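Local coordinates for putative lipoprotein (Pseudomonas protegens, PDB 4KT3), which is the immunity member of a type VI secretion effector-immunity pair, and probably protects the cell by binding and inhibiting a peptidoglycan glycoside hydrolase effector, at residues P60-F65 against A122-Q127; G90-I95 against A108-V113. One frame throughout, in Å; residues are numbered along the deposited sequence.

Contact 1: residues P60-F65 against A122-Q127; sequences PGYYDF and ADEKSQ
Gly61 and Gln127 bring the two backbones closest, 5.9 Å from CA to CA, where the turn leading into strand 62-69 passes the first turn of helix 125-129. Gly61 has a positive phi of 97°; a CB here would crowd Gln127 CB and, at these backbone angles, the carbonyl O of Pro60. Glycine avoids both, and its CA lies 4.4 Å from Gln127 CG. Direct contact is by packing: Pro60 O rests 3.3 Å from Gln127 CB. Tyr62 sets CG beside the backbone N (chi1 -59°), and the ring carries CE1 onward to 3.7 Å from Gln127 O, while Gln127 C lies at the ring edge and in its plane.

Water supplies the polar links. One molecule donates to both Pro60 O and Gln127 O, joining two backbone carbonyls. A second donates to Gly61 O and, at 2.7 Å, to Glu124 OE1. The third accepts from Tyr62 OH at 2.7 Å and donates in turn to Glu124 OE2, which lies 4.1 Å from Tyr62 OH, too far for a direct bond. Glu124, the N-cap residue, also receives Ser86 OG on OE1 and Thr89 OG1 on OE2, so each buried carboxylate oxygen has a protein partner besides its water.

Strand 62-69 lies between strands 44-47 and 78-86, antiparallel to both; Tyr63 and Phe65 pack on helix 21-34, whereas Tyr62 packs on Ser84 and Ser86 and reaches helix 125-129.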
loop_
_atom_site.group_PDB
_atom_site.type_symbol
_atom_site.label_atom_id
_atom_site.label_comp_id
_atom_site.label_asym_id
_atom_site.label_seq_id
_atom_site.Cartn_x
_atom_site.Cartn_y
_atom_site.Cartn_z
ATOM N N PRO B 60 12.653 -7.992 -1.227
ATOM C CA PRO B 60 13.846 -8.351 -2.001
ATOM C C PRO B 60 13.498 -8.983 -3.346
ATOM O O PRO B 60 12.650 -9.878 -3.415
ATOM C CB PRO B 60 14.541 -9.354 -1.089
ATOM C CG PRO B 60 14.184 -8.868 0.306
ATOM C CD PRO B 60 12.770 -8.377 0.193
ATOM N N GLY B 61 14.139 -8.496 -4.405
ATOM C CA GLY B 61 13.873 -8.988 -5.750
ATOM C C GLY B 61 12.886 -8.138 -6.530
ATOM O O GLY B 61 12.728 -8.330 -7.743
ATOM N N TYR B 62 12.220 -7.213 -5.832
ATOM C CA TYR B 62 11.160 -6.379 -6.410
ATOM C C TYR B 62 11.371 -4.905 -6.060
ATOM O O TYR B 62 12.069 -4.569 -5.094
ATOM C CB TYR B 62 9.776 -6.806 -5.863
ATOM C CG TYR B 62 9.447 -8.247 -6.145
ATOM C CD1 TYR B 62 9.941 -9.259 -5.333
ATOM C CD2 TYR B 62 8.653 -8.600 -7.220
ATOM C CE1 TYR B 62 9.688 -10.592 -5.618
ATOM C CE2 TYR B 62 8.388 -9.923 -7.514
ATOM C CZ TYR B 62 8.894 -10.913 -6.708
ATOM O OH TYR B 62 8.638 -12.237 -6.997
ATOM N N TYR B 63 10.752 -4.031 -6.845
ATOM C CA TYR B 63 10.509 -2.659 -6.422
ATOM C C TYR B 63 9.016 -2.523 -6.133
ATOM O O TYR B 63 8.193 -3.031 -6.894
ATOM C CB TYR B 63 10.913 -1.687 -7.517
ATOM C CG TYR B 63 12.400 -1.526 -7.653
ATOM C CD1 TYR B 63 13.148 -0.956 -6.633
ATOM C CD2 TYR B 63 13.057 -1.934 -8.803
ATOM C CE1 TYR B 63 14.512 -0.804 -6.752
ATOM C CE2 TYR B 63 14.414 -1.783 -8.935
ATOM C CZ TYR B 63 15.140 -1.224 -7.907
ATOM O OH TYR B 63 16.497 -1.069 -8.047
ATOM N N ASP B 64 8.669 -1.846 -5.042
ATOM C CA ASP B 64 7.267 -1.666 -4.665
ATOM C C ASP B 64 6.750 -0.279 -5.059
ATOM O O ASP B 64 7.500 0.713 -5.047
ATOM C CB ASP B 64 7.078 -1.835 -3.156
ATOM C CG ASP B 64 7.290 -3.257 -2.669
ATOM O OD1 ASP B 64 7.632 -4.159 -3.465
ATOM O OD2 ASP B 64 7.137 -3.453 -1.444
ATOM N N PHE B 65 5.456 -0.210 -5.375
ATOM C CA PHE B 65 4.818 1.028 -5.807
ATOM C C PHE B 65 3.421 1.111 -5.233
ATOM O O PHE B 65 2.708 0.108 -5.173
ATOM C CB PHE B 65 4.699 1.081 -7.338
ATOM C CG PHE B 65 6.006 1.012 -8.039
ATOM C CD1 PHE B 65 6.711 2.173 -8.326
ATOM C CD2 PHE B 65 6.551 -0.216 -8.402
ATOM C CE1 PHE B 65 7.931 2.113 -8.964
ATOM C CE2 PHE B 65 7.771 -0.275 -9.041
ATOM C CZ PHE B 65 8.456 0.890 -9.330
ATOM N N ALA B 122 10.898 -19.074 -11.970
ATOM C CA ALA B 122 11.344 -20.088 -11.021
ATOM C C ALA B 122 12.612 -19.649 -10.271
ATOM O O ALA B 122 12.792 -19.982 -9.093
ATOM C CB ALA B 122 11.566 -21.414 -11.729
ATOM N N ASP B 123 13.481 -18.900 -10.945
ATOM C CA ASP B 123 14.712 -18.391 -10.323
ATOM C C ASP B 123 14.431 -17.515 -9.100
ATOM O O ASP B 123 15.253 -17.443 -8.180
ATOM C CB ASP B 123 15.537 -17.561 -11.310
ATOM C CG ASP B 123 16.198 -18.397 -12.397
ATOM O OD1 ASP B 123 16.465 -17.836 -13.483
ATOM O OD2 ASP B 123 16.459 -19.600 -12.172
ATOM N N GLU B 124 13.282 -16.843 -9.088
ATOM C CA GLU B 124 12.940 -15.938 -7.986
ATOM C C GLU B 124 11.810 -16.490 -7.105
ATOM O O GLU B 124 11.102 -15.733 -6.446
ATOM C CB GLU B 124 12.598 -14.533 -8.525
ATOM C CG GLU B 124 11.382 -14.465 -9.441
ATOM C CD GLU B 124 11.278 -13.164 -10.242
ATOM O OE1 GLU B 124 12.270 -12.406 -10.356
ATOM O OE2 GLU B 124 10.188 -12.908 -10.786
ATOM N N LYS B 125 11.659 -17.811 -7.085
ATOM C CA LYS B 125 10.601 -18.456 -6.302
ATOM C C LYS B 125 10.636 -18.042 -4.828
ATOM O O LYS B 125 9.606 -17.691 -4.250
ATOM C CB LYS B 125 10.706 -19.980 -6.430
ATOM C CG LYS B 125 9.580 -20.742 -5.752
ATOM C CD LYS B 125 9.810 -22.246 -5.848
ATOM C CE LYS B 125 8.817 -23.022 -4.991
ATOM N NZ LYS B 125 9.288 -24.416 -4.716
ATOM N N SER B 126 11.820 -18.091 -4.224
ATOM C CA SER B 126 11.997 -17.701 -2.825
ATOM C C SER B 126 11.620 -16.245 -2.587
ATOM O O SER B 126 10.934 -15.923 -1.621
ATOM C CB SER B 126 13.447 -17.908 -2.392
ATOM O OG SER B 126 13.731 -19.282 -2.246
ATOM N N GLN B 127 12.062 -15.363 -3.472
ATOM C CA GLN B 127 11.745 -13.951 -3.316
ATOM C C GLN B 127 10.245 -13.754 -3.502
ATOM O O GLN B 127 9.635 -12.951 -2.798
ATOM C CB GLN B 127 12.549 -13.090 -4.295
ATOM C CG GLN B 127 14.043 -12.993 -3.967
ATOM C CD GLN B 127 14.786 -14.285 -4.212
ATOM O OE1 GLN B 127 14.529 -14.998 -5.183
ATOM N NE2 GLN B 127 15.720 -14.602 -3.319
HETATM O O HOH W 1 10.829 -10.762 -1.503
HETATM O O HOH W 2 13.771 -10.821 -8.700
HETATM O O HOH W 3 7.988 -13.301 -9.395
#

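Contact 2: residues G90-I95 against A108-V113; sequences GDTWEI and ALQRRV
The Gln110 side chain leaves helix 104-117 with CG anti to the carbonyl carbon (chi1 -67°) and CD extended beyond it (chi2 163°), so the amide at its end meets the backbone of Gly90; Val113, one turn on, has CG1 anti to its backbone N and sets that methyl 4.1 Å from Gly90 N. The amide makes the direct polar link. Gln110 NE2 donates to Gly90 O at 2.9 Å, nearly straight at 168°, and the acceptor lies close to the amide plane of Gln110. Seen from the carbonyl, the donor stands well above the plane. Thr92 OG1 donates to Gly90 O from the opposite face at 2.9 Å, so two donors hold this one buried oxygen.

All this happens at the turn joining strands 78-86 and 92-94 of the five-stranded antiparallel sheet, where helix 104-117 lies beside helix 21-34. Gly90 has positive phi, and a CB on it would come tight against Gln110 CG, which lies 4.2 Å from Gly90 CA. NE2 has a second partner: it donates to a water 2.9 Å away, which also accepts from Thr92 N at 3.0 Å and can donate to Asp91 OD1. At the other end of the amide, Gln110 OE1 takes a hydrogen bond from Arg107 NH2.

Asp91 is gripped on both oxygens. OD1 forms a salt bridge with Arg100, and OD2 accepts from Trp93 NE1 at 2.9 Å, lying in the indole plane while itself being met from above the carboxylate. Further along the strand, Glu94 OE2 is bonded to Leu82 N and to Tyr163 OH of the partner protein chain in the complex.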
loop_
_atom_site.group_PDB
_atom_site.type_symbol
_atom_site.label_atom_id
_atom_site.label_comp_id
_atom_site.label_asym_id
_atom_site.label_seq_id
_atom_site.Cartn_x
_atom_site.Cartn_y
_atom_site.Cartn_z
ATOM N N GLY B 90 10.107 -8.695 -14.465
ATOM C CA GLY B 90 8.971 -7.809 -14.619
ATOM C C GLY B 90 7.660 -8.380 -14.101
ATOM O O GLY B 90 6.606 -7.761 -14.274
ATOM N N ASP B 91 7.703 -9.561 -13.484
ATOM C CA ASP B 91 6.499 -10.120 -12.859
ATOM C C ASP B 91 5.930 -9.078 -11.908
ATOM O O ASP B 91 6.660 -8.552 -11.047
ATOM C CB ASP B 91 6.837 -11.407 -12.095
ATOM C CG ASP B 91 5.618 -12.281 -11.812
ATOM O OD1 ASP B 91 4.619 -12.226 -12.571
ATOM O OD2 ASP B 91 5.683 -13.047 -10.826
ATOM N N THR B 92 4.623 -8.828 -12.020
ATOM C CA THR B 92 3.968 -7.766 -11.263
ATOM C C THR B 92 2.788 -8.303 -10.453
ATOM O O THR B 92 1.883 -8.935 -11.002
ATOM C CB THR B 92 3.513 -6.632 -12.197
ATOM O OG1 THR B 92 4.657 -6.092 -12.861
ATOM C CG2 THR B 92 2.792 -5.515 -11.431
ATOM N N TRP B 93 2.824 -8.047 -9.146
ATOM C CA TRP B 93 1.782 -8.485 -8.230
ATOM C C TRP B 93 1.170 -7.318 -7.470
ATOM O O TRP B 93 1.866 -6.392 -7.062
ATOM C CB TRP B 93 2.359 -9.456 -7.192
ATOM C CG TRP B 93 2.665 -10.813 -7.727
ATOM C CD1 TRP B 93 3.740 -11.172 -8.493
ATOM C CD2 TRP B 93 1.892 -11.996 -7.535
ATOM N NE1 TRP B 93 3.681 -12.511 -8.795
ATOM C CE2 TRP B 93 2.553 -13.042 -8.220
ATOM C CE3 TRP B 93 0.707 -12.279 -6.856
ATOM C CZ2 TRP B 93 2.068 -14.344 -8.234
ATOM C CZ3 TRP B 93 0.229 -13.576 -6.871
ATOM C CH2 TRP B 93 0.902 -14.588 -7.565
ATOM N N GLU B 94 -0.137 -7.387 -7.257
ATOM C CA GLU B 94 -0.789 -6.542 -6.266
ATOM C C GLU B 94 -0.753 -7.360 -4.979
ATOM O O GLU B 94 -1.342 -8.442 -4.916
ATOM C CB GLU B 94 -2.223 -6.227 -6.678
ATOM C CG GLU B 94 -2.732 -4.881 -6.171
ATOM C CD GLU B 94 -3.016 -4.873 -4.680
ATOM O OE1 GLU B 94 -3.240 -5.956 -4.112
ATOM O OE2 GLU B 94 -3.008 -3.782 -4.064
ATOM N N ILE B 95 -0.047 -6.865 -3.965
ATOM C CA ILE B 95 0.332 -7.717 -2.839
ATOM C C ILE B 95 -0.591 -7.623 -1.610
ATOM O O ILE B 95 -0.331 -8.246 -0.576
ATOM C CB ILE B 95 1.822 -7.532 -2.451
ATOM C CG1 ILE B 95 2.146 -6.085 -2.058
ATOM C CG2 ILE B 95 2.710 -7.958 -3.606
ATOM C CD1 ILE B 95 3.514 -5.949 -1.385
ATOM N N ALA B 108 4.407 -9.533 -22.982
ATOM C CA ALA B 108 5.399 -9.271 -24.013
ATOM C C ALA B 108 6.609 -8.547 -23.412
ATOM O O ALA B 108 7.755 -8.862 -23.728
ATOM C CB ALA B 108 4.783 -8.451 -25.151
ATOM N N LEU B 109 6.347 -7.571 -22.549
ATOM C CA LEU B 109 7.420 -6.841 -21.884
ATOM C C LEU B 109 8.239 -7.770 -21.000
ATOM O O LEU B 109 9.470 -7.693 -20.960
ATOM C CB LEU B 109 6.849 -5.714 -21.024
ATOM C CG LEU B 109 7.191 -4.290 -21.433
ATOM C CD1 LEU B 109 6.695 -3.344 -20.349
ATOM C CD2 LEU B 109 8.693 -4.117 -21.696
ATOM N N GLN B 110 7.548 -8.643 -20.278
ATOM C CA GLN B 110 8.219 -9.571 -19.376
ATOM C C GLN B 110 9.123 -10.535 -20.141
ATOM O O GLN B 110 10.231 -10.827 -19.699
ATOM C CB GLN B 110 7.192 -10.323 -18.536
ATOM C CG GLN B 110 6.476 -9.379 -17.565
ATOM C CD GLN B 110 5.189 -9.936 -16.991
ATOM O OE1 GLN B 110 4.533 -10.778 -17.594
ATOM N NE2 GLN B 110 4.812 -9.447 -15.816
ATOM N N ARG B 111 8.676 -11.013 -21.299
ATOM C CA ARG B 111 9.529 -11.884 -22.093
ATOM C C ARG B 111 10.774 -11.131 -22.559
ATOM O O ARG B 111 11.848 -11.717 -22.680
ATOM C CB ARG B 111 8.778 -12.464 -23.294
ATOM C CG ARG B 111 7.700 -13.476 -22.923
ATOM C CD ARG B 111 7.094 -14.142 -24.164
ATOM N NE ARG B 111 6.404 -13.191 -25.031
ATOM C CZ ARG B 111 5.108 -12.888 -24.968
ATOM N NH1 ARG B 111 4.321 -13.452 -24.069
ATOM N NH2 ARG B 111 4.591 -12.010 -25.825
ATOM N N ARG B 112 10.624 -9.840 -22.848
ATOM C CA ARG B 112 11.760 -9.027 -23.268
ATOM C C ARG B 112 12.732 -8.845 -22.106
ATOM O O ARG B 112 13.944 -8.959 -22.277
ATOM C CB ARG B 112 11.279 -7.672 -23.782
ATOM C CG ARG B 112 12.375 -6.688 -24.123
ATOM C CD ARG B 112 11.801 -5.292 -24.386
ATOM N NE ARG B 112 10.600 -5.315 -25.222
ATOM C CZ ARG B 112 9.806 -4.263 -25.413
ATOM N NH1 ARG B 112 8.731 -4.370 -26.181
ATOM N NH2 ARG B 112 10.084 -3.099 -24.832
ATOM N N VAL B 113 12.195 -8.572 -20.920
ATOM C CA VAL B 113 13.030 -8.403 -19.739
ATOM C C VAL B 113 13.805 -9.688 -19.464
ATOM O O VAL B 113 15.013 -9.655 -19.243
ATOM C CB VAL B 113 12.187 -8.030 -18.518
ATOM C CG1 VAL B 113 13.025 -8.077 -17.244
ATOM C CG2 VAL B 113 11.584 -6.653 -18.714
HETATM O O HOH W 4 2.880 -10.323 -13.885
#

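How the contacts relate
From the N terminus the chain forms helix 21-34 and strand 44-47 before reaching 60-65, the first half of contact 1, whose partner 122-127 arrives only after the rest of the sheet and helix 104-117. Contact 2 is nested inside that long loop: 90-95 meets 108-113 across just 12 intervening residues. Contact 1 ties strand 62-69 to helix 125-129, and contact 2 ties the start of strand 92-94 to helix 104-117. The two touch where Glu124 OE2 packs 3.9 Å from Asp91 CB, and Thr89, already a partner of Glu124, also bonds Asp91 N through OG1, so one residue serves both contacts. The disulfide Cys98-Cys133 starts within both loops and ends beyond them.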